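Local coordinates for protein type I modular polyketide synthase (Streptomyces albus subsp. albus, PDB 6IYT) that probably selects an extender unit, apparently ethylmalonyl from its coenzyme A thioester, and transfers it to an acyl carrier protein of the salinomycin polyketide synthase, at residues Pro126-Gln131 / His212-Ile217; Ser395-Leu400 / Thr420-Glu425. All coordinates share one frame; numbering follows the deposited sequence.

Contact 1: Pro126-Gln131 / His212-Ile217; sequences PGQGSQ and HSQGEI
Gln214 and Gly127 provide a worked example of how a long side chain can settle on a bare backbone. Gln214 CB starts to the flank of the 126-131 loop, 5.0 Å from Gly127 CA. The first torsion (chi1 66°) sets CG between the backbone N and the carbonyl carbon, and this turns the chain over the glycine: Gln214 CG packs 3.7 Å from Gly127 CA. Beyond CG the chain runs extended, so CD arrives beside the peptide of the next residue, 4.0 Å from Gln128 N. The terminal amide then meets the amide of Gln128, the two side chains crossing at about a right angle with their planes 71° apart. The assignment of N and O in both amides is doubtful, so the partners in this meeting cannot be specified atom by atom.

Next to this side chain the backbones come close. Pro126 O lies 3.3 Å from Gly215 CA, buried and without a polar partner, while His212 CB rests 4.0 Å from Pro126 CA. His212 O accepts the 2.8 Å bond from Gly215 N, closing a type II' turn with Ser213 at the first corner, under the strained positive phi (58°) that such a turn demands. Ser213 OG is hydrogen-bonded to NE2 of His320. The Gly-His-Ser-Gln-Gly sequence, the tight turn and the helix that follows are consistent with the nucleophile elbow (GxSxG) of this family. As in related acyltransferases, Ser213 is probably the acylated serine, and the adjoining Gly-Gln-Gly loop probably contributes Gln128 N to the oxyanion hole.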
loop_
_atom_site.group_PDB
_atom_site.type_symbol
_atom_site.label_atom_id
_atom_site.label_comp_id
_atom_site.label_asym_id
_atom_site.label_seq_id
_atom_site.Cartn_x
_atom_site.Cartn_y
_atom_site.Cartn_z
ATOM N N PRO A 126 5.089 2.148 -0.498
ATOM C CA PRO A 126 6.270 1.929 0.359
ATOM C C PRO A 126 7.426 1.230 -0.348
ATOM O O PRO A 126 7.303 0.803 -1.500
ATOM C CB PRO A 126 5.738 1.050 1.493
ATOM C CG PRO A 126 4.492 0.424 0.976
ATOM C CD PRO A 126 3.975 1.246 -0.179
ATOM N N GLY A 127 8.521 1.086 0.348
ATOM C CA GLY A 127 9.650 0.280 -0.155
ATOM C C GLY A 127 9.598 -1.128 0.396
ATOM O O GLY A 127 8.521 -1.730 0.517
ATOM N N GLN A 128 10.751 -1.676 0.733
ATOM C CA GLN A 128 10.791 -3.049 1.200
ATOM C C GLN A 128 10.234 -3.127 2.603
ATOM O O GLN A 128 10.205 -2.130 3.330
ATOM C CB GLN A 128 12.209 -3.607 1.145
ATOM C CG GLN A 128 12.449 -4.470 -0.064
ATOM C CD GLN A 128 13.910 -4.719 -0.326
ATOM O OE1 GLN A 128 14.550 -5.561 0.331
ATOM N NE2 GLN A 128 14.459 -3.985 -1.247
ATOM N N GLY A 129 9.695 -4.286 2.950
ATOM C CA GLY A 129 9.064 -4.482 4.253
ATOM C C GLY A 129 7.633 -4.961 4.090
ATOM O O GLY A 129 7.021 -5.508 5.039
ATOM N N SER A 130 7.095 -4.735 2.885
ATOM C CA SER A 130 5.702 -5.086 2.521
ATOM C C SER A 130 5.490 -6.601 2.305
ATOM O O SER A 130 4.355 -7.063 2.164
ATOM C CB SER A 130 5.329 -4.344 1.217
ATOM O OG SER A 130 4.428 -3.316 1.513
ATOM N N GLN A 131 6.568 -7.292 1.992
ATOM C CA GLN A 131 6.465 -8.563 1.317
ATOM C C GLN A 131 6.002 -9.642 2.297
ATOM O O GLN A 131 6.379 -9.620 3.465
ATOM C CB GLN A 131 7.857 -8.941 0.691
ATOM C CG GLN A 131 8.995 -9.109 1.700
ATOM C CD GLN A 131 9.797 -7.831 1.971
ATOM O OE1 GLN A 131 9.337 -6.728 1.714
ATOM N NE2 GLN A 131 11.042 -7.996 2.450
ATOM N N HIS A 212 8.144 5.781 -1.121
ATOM C CA HIS A 212 9.213 5.671 -0.124
ATOM C C HIS A 212 10.343 4.829 -0.738
ATOM O O HIS A 212 10.104 3.696 -1.166
ATOM C CB HIS A 212 8.658 4.994 1.122
ATOM C CG HIS A 212 9.577 5.013 2.279
ATOM N ND1 HIS A 212 9.276 5.667 3.462
ATOM C CD2 HIS A 212 10.822 4.517 2.428
ATOM C CE1 HIS A 212 10.254 5.453 4.334
ATOM N NE2 HIS A 212 11.186 4.735 3.738
ATOM N N SER A 213 11.521 5.440 -0.936
ATOM C CA SER A 213 12.651 4.714 -1.530
ATOM C C SER A 213 12.239 4.166 -2.920
ATOM O O SER A 213 11.690 4.888 -3.695
ATOM C CB SER A 213 13.073 3.590 -0.586
ATOM O OG SER A 213 14.333 3.057 -0.960
ATOM N N GLN A 214 12.400 2.847 -3.143
ATOM C CA GLN A 214 12.028 2.200 -4.410
ATOM C C GLN A 214 10.543 2.381 -4.729
ATOM O O GLN A 214 10.134 2.341 -5.915
ATOM C CB GLN A 214 12.366 0.684 -4.356
ATOM C CG GLN A 214 11.532 -0.056 -3.343
ATOM C CD GLN A 214 11.985 -1.465 -3.073
ATOM O OE1 GLN A 214 11.387 -2.436 -3.585
ATOM N NE2 GLN A 214 12.948 -1.610 -2.175
ATOM N N GLY A 215 9.736 2.645 -3.702
ATOM C CA GLY A 215 8.315 2.904 -3.897
ATOM C C GLY A 215 8.038 4.069 -4.836
ATOM O O GLY A 215 6.932 4.204 -5.379
ATOM N N GLU A 216 8.946 5.027 -4.872
ATOM C CA GLU A 216 8.751 6.164 -5.762
ATOM C C GLU A 216 8.702 5.720 -7.219
ATOM O O GLU A 216 8.174 6.426 -8.054
ATOM C CB GLU A 216 9.842 7.210 -5.549
ATOM C CG GLU A 216 9.663 8.022 -4.267
ATOM C CD GLU A 216 10.349 9.387 -4.308
ATOM O OE1 GLU A 216 9.772 10.352 -3.752
ATOM O OE2 GLU A 216 11.403 9.532 -4.981
ATOM N N ILE A 217 9.351 4.600 -7.544
ATOM C CA ILE A 217 9.300 4.091 -8.942
ATOM C C ILE A 217 7.864 3.605 -9.284
ATOM O O ILE A 217 7.289 3.961 -10.332
ATOM C CB ILE A 217 10.292 2.952 -9.157
ATOM C CG1 ILE A 217 11.714 3.400 -8.808
ATOM C CG2 ILE A 217 10.208 2.455 -10.582
ATOM C CD1 ILE A 217 12.691 2.249 -8.615
#

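Contact 2: Ser395-Leu400 / Thr420-Glu425; sequences SAHPVL and TLRRQE
With CG anti to the backbone N (chi1 180°), His397 sets ND1 within hydrogen-bonding distance of Arg423 N, and a similar torsion at Arg422 places CG beside that ring, 3.5 Å from His397 ND1. The setting is the C-terminal edge of a parallel sheet, where the loops leaving neighbouring strands 388-393 and 416-418 pair before entering their helices; strand 388-393, helix 401-411 and strand 416-418 form a beta-alpha-beta unit. Arg423 N donates to His397 ND1 at 3.0 Å, coming in at the ring edge but tilted 21° from its plane; this bond, with Pro398 CD over one ring face, offset toward the rim, restrains the rotation of the imidazole. Pro398 CD also touches Leu421 O at 3.4 Å.

Deeper in, Leu421 N donates to Ser395 O at 3.1 Å, and Leu421 CB packs against Ala396 O. A water ties the same place together: it donates to Ser395 OG and Leu421 O and accepts from Thr420 N, while Ser395 OG is also hydrogen-bonded to Glu393 OE2. On the solvent side the 420-425 loop folds back in a type II turn from Arg422 to Glu425. Arg422, bent at chi3 (58°), grips that glutamate side-on, and Arg430 adds a second salt bridge to OE1. Arg422 NH2 takes the syn lone pair of Glu425 OE1 at 2.9 Å, whereas Arg422 NE meets Glu425 OE2 from above the carboxylate plane at 2.8 Å.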
loop_
_atom_site.group_PDB
_atom_site.type_symbol
_atom_site.label_atom_id
_atom_site.label_comp_id
_atom_site.label_asym_id
_atom_site.label_seq_id
_atom_site.Cartn_x
_atom_site.Cartn_y
_atom_site.Cartn_z
ATOM N N SER A 395 -0.210 -1.540 -1.051
ATOM C CA SER A 395 0.834 -2.509 -0.707
ATOM C C SER A 395 0.256 -3.844 -0.201
ATOM O O SER A 395 -0.898 -3.933 0.128
ATOM C CB SER A 395 1.726 -1.928 0.376
ATOM O OG SER A 395 1.036 -1.852 1.585
ATOM N N ALA A 396 1.108 -4.869 -0.178
ATOM C CA ALA A 396 0.746 -6.201 0.269
ATOM C C ALA A 396 0.617 -6.291 1.806
ATOM O O ALA A 396 0.027 -7.207 2.304
ATOM C CB ALA A 396 1.789 -7.198 -0.227
ATOM N N HIS A 397 1.152 -5.301 2.526
ATOM C CA HIS A 397 1.149 -5.323 4.010
ATOM C C HIS A 397 1.482 -3.944 4.504
ATOM O O HIS A 397 2.353 -3.309 3.934
ATOM C CB HIS A 397 2.190 -6.328 4.545
ATOM C CG HIS A 397 2.247 -6.393 6.041
ATOM N ND1 HIS A 397 1.284 -7.018 6.786
ATOM C CD2 HIS A 397 3.136 -5.886 6.932
ATOM C CE1 HIS A 397 1.534 -6.850 8.076
ATOM N NE2 HIS A 397 2.642 -6.147 8.192
ATOM N N PRO A 398 0.685 -3.403 5.457
ATOM C CA PRO A 398 0.782 -1.936 5.704
ATOM C C PRO A 398 2.001 -1.596 6.517
ATOM O O PRO A 398 2.240 -2.211 7.582
ATOM C CB PRO A 398 -0.473 -1.595 6.498
ATOM C CG PRO A 398 -1.235 -2.830 6.658
ATOM C CD PRO A 398 -0.478 -4.004 6.104
ATOM N N VAL A 399 2.892 -0.816 5.941
ATOM C CA VAL A 399 4.105 -0.516 6.628
ATOM C C VAL A 399 4.297 0.928 6.961
ATOM O O VAL A 399 5.092 1.233 7.822
ATOM C CB VAL A 399 5.335 -1.073 5.916
ATOM C CG1 VAL A 399 5.294 -2.606 5.915
ATOM C CG2 VAL A 399 5.448 -0.542 4.523
ATOM N N LEU A 400 3.562 1.816 6.312
ATOM C CA LEU A 400 3.674 3.246 6.597
ATOM C C LEU A 400 2.407 3.858 7.207
ATOM O O LEU A 400 2.413 5.002 7.625
ATOM C CB LEU A 400 4.075 4.003 5.324
ATOM C CG LEU A 400 5.442 3.631 4.773
ATOM C CD1 LEU A 400 5.694 4.290 3.403
ATOM C CD2 LEU A 400 6.527 3.985 5.757
ATOM N N THR A 420 -4.048 -1.995 1.938
ATOM C CA THR A 420 -4.746 -2.771 0.961
ATOM C C THR A 420 -4.760 -4.214 1.408
ATOM O O THR A 420 -5.736 -4.645 1.995
ATOM C CB THR A 420 -4.149 -2.619 -0.434
ATOM O OG1 THR A 420 -4.040 -1.217 -0.747
ATOM C CG2 THR A 420 -5.029 -3.281 -1.457
ATOM N N LEU A 421 -3.663 -4.944 1.212
ATOM C CA LEU A 421 -3.570 -6.271 1.778
ATOM C C LEU A 421 -2.800 -6.295 3.083
ATOM O O LEU A 421 -2.368 -5.273 3.567
ATOM C CB LEU A 421 -2.952 -7.252 0.768
ATOM C CG LEU A 421 -3.537 -7.272 -0.641
ATOM C CD1 LEU A 421 -2.828 -8.327 -1.509
ATOM C CD2 LEU A 421 -5.025 -7.556 -0.590
ATOM N N ARG A 422 -2.749 -7.476 3.703
ATOM C CA ARG A 422 -2.003 -7.668 4.911
ATOM C C ARG A 422 -1.411 -9.050 4.888
ATOM O O ARG A 422 -1.870 -9.908 4.137
ATOM C CB ARG A 422 -2.920 -7.471 6.139
ATOM C CG ARG A 422 -2.184 -7.284 7.440
ATOM C CD ARG A 422 -3.074 -6.596 8.490
ATOM N NE ARG A 422 -4.293 -7.369 8.733
ATOM C CZ ARG A 422 -5.255 -7.023 9.579
ATOM N NH1 ARG A 422 -5.226 -5.836 10.171
ATOM N NH2 ARG A 422 -6.354 -7.773 9.663
ATOM N N ARG A 423 -0.341 -9.264 5.674
ATOM C CA ARG A 423 0.324 -10.561 5.689
ATOM C C ARG A 423 -0.700 -11.715 5.918
ATOM O O ARG A 423 -1.461 -11.672 6.858
ATOM C CB ARG A 423 1.403 -10.590 6.809
ATOM C CG ARG A 423 2.023 -11.957 6.968
ATOM C CD ARG A 423 3.212 -11.920 7.915
ATOM N NE ARG A 423 3.776 -13.266 8.088
ATOM C CZ ARG A 423 4.943 -13.516 8.661
ATOM N NH1 ARG A 423 5.702 -12.513 9.078
ATOM N NH2 ARG A 423 5.341 -14.783 8.833
ATOM N N GLN A 424 -0.690 -12.705 5.010
ATOM C CA GLN A 424 -1.588 -13.870 5.012
ATOM C C GLN A 424 -3.066 -13.526 4.824
ATOM O O GLN A 424 -3.940 -14.352 5.080
ATOM C CB GLN A 424 -1.384 -14.699 6.267
ATOM C CG GLN A 424 -0.095 -15.509 6.247
ATOM C CD GLN A 424 0.065 -16.329 4.964
ATOM O OE1 GLN A 424 -0.846 -17.026 4.551
ATOM N NE2 GLN A 424 1.213 -16.197 4.313
ATOM N N GLU A 425 -3.336 -12.315 4.366
ATOM C CA GLU A 425 -4.668 -11.932 3.979
ATOM C C GLU A 425 -4.639 -11.353 2.583
ATOM O O GLU A 425 -4.358 -10.158 2.397
ATOM C CB GLU A 425 -5.214 -10.876 4.958
ATOM C CG GLU A 425 -5.196 -11.338 6.407
ATOM C CD GLU A 425 -5.369 -10.201 7.393
ATOM O OE1 GLU A 425 -6.334 -9.432 7.245
ATOM O OE2 GLU A 425 -4.600 -10.147 8.373
HETATM O O HOH W 1 -1.356 -2.649 2.848
#

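Overall arrangement
Taken together, the contacts illustrate how one parallel sheet can organise several loops along a single edge. Its strands run in the order 208-211, 120-125, 388-393, 416-418, and each of the four segments follows one of them, contact 1 using the first pair and contact 2 the second. Their centres lie 12 Å apart, and the central two loops join them: Ser130 OG probably hydrogen-bonds to His397 O at 3.2 Å, while Pro126 CB packs 3.4 Å from Val399 CG2. The probable active site belongs to contact 1. His397 ND1 lies 18.2 Å from Ser213 OG, too far to act on it directly; the histidine bonded to the serine is His320.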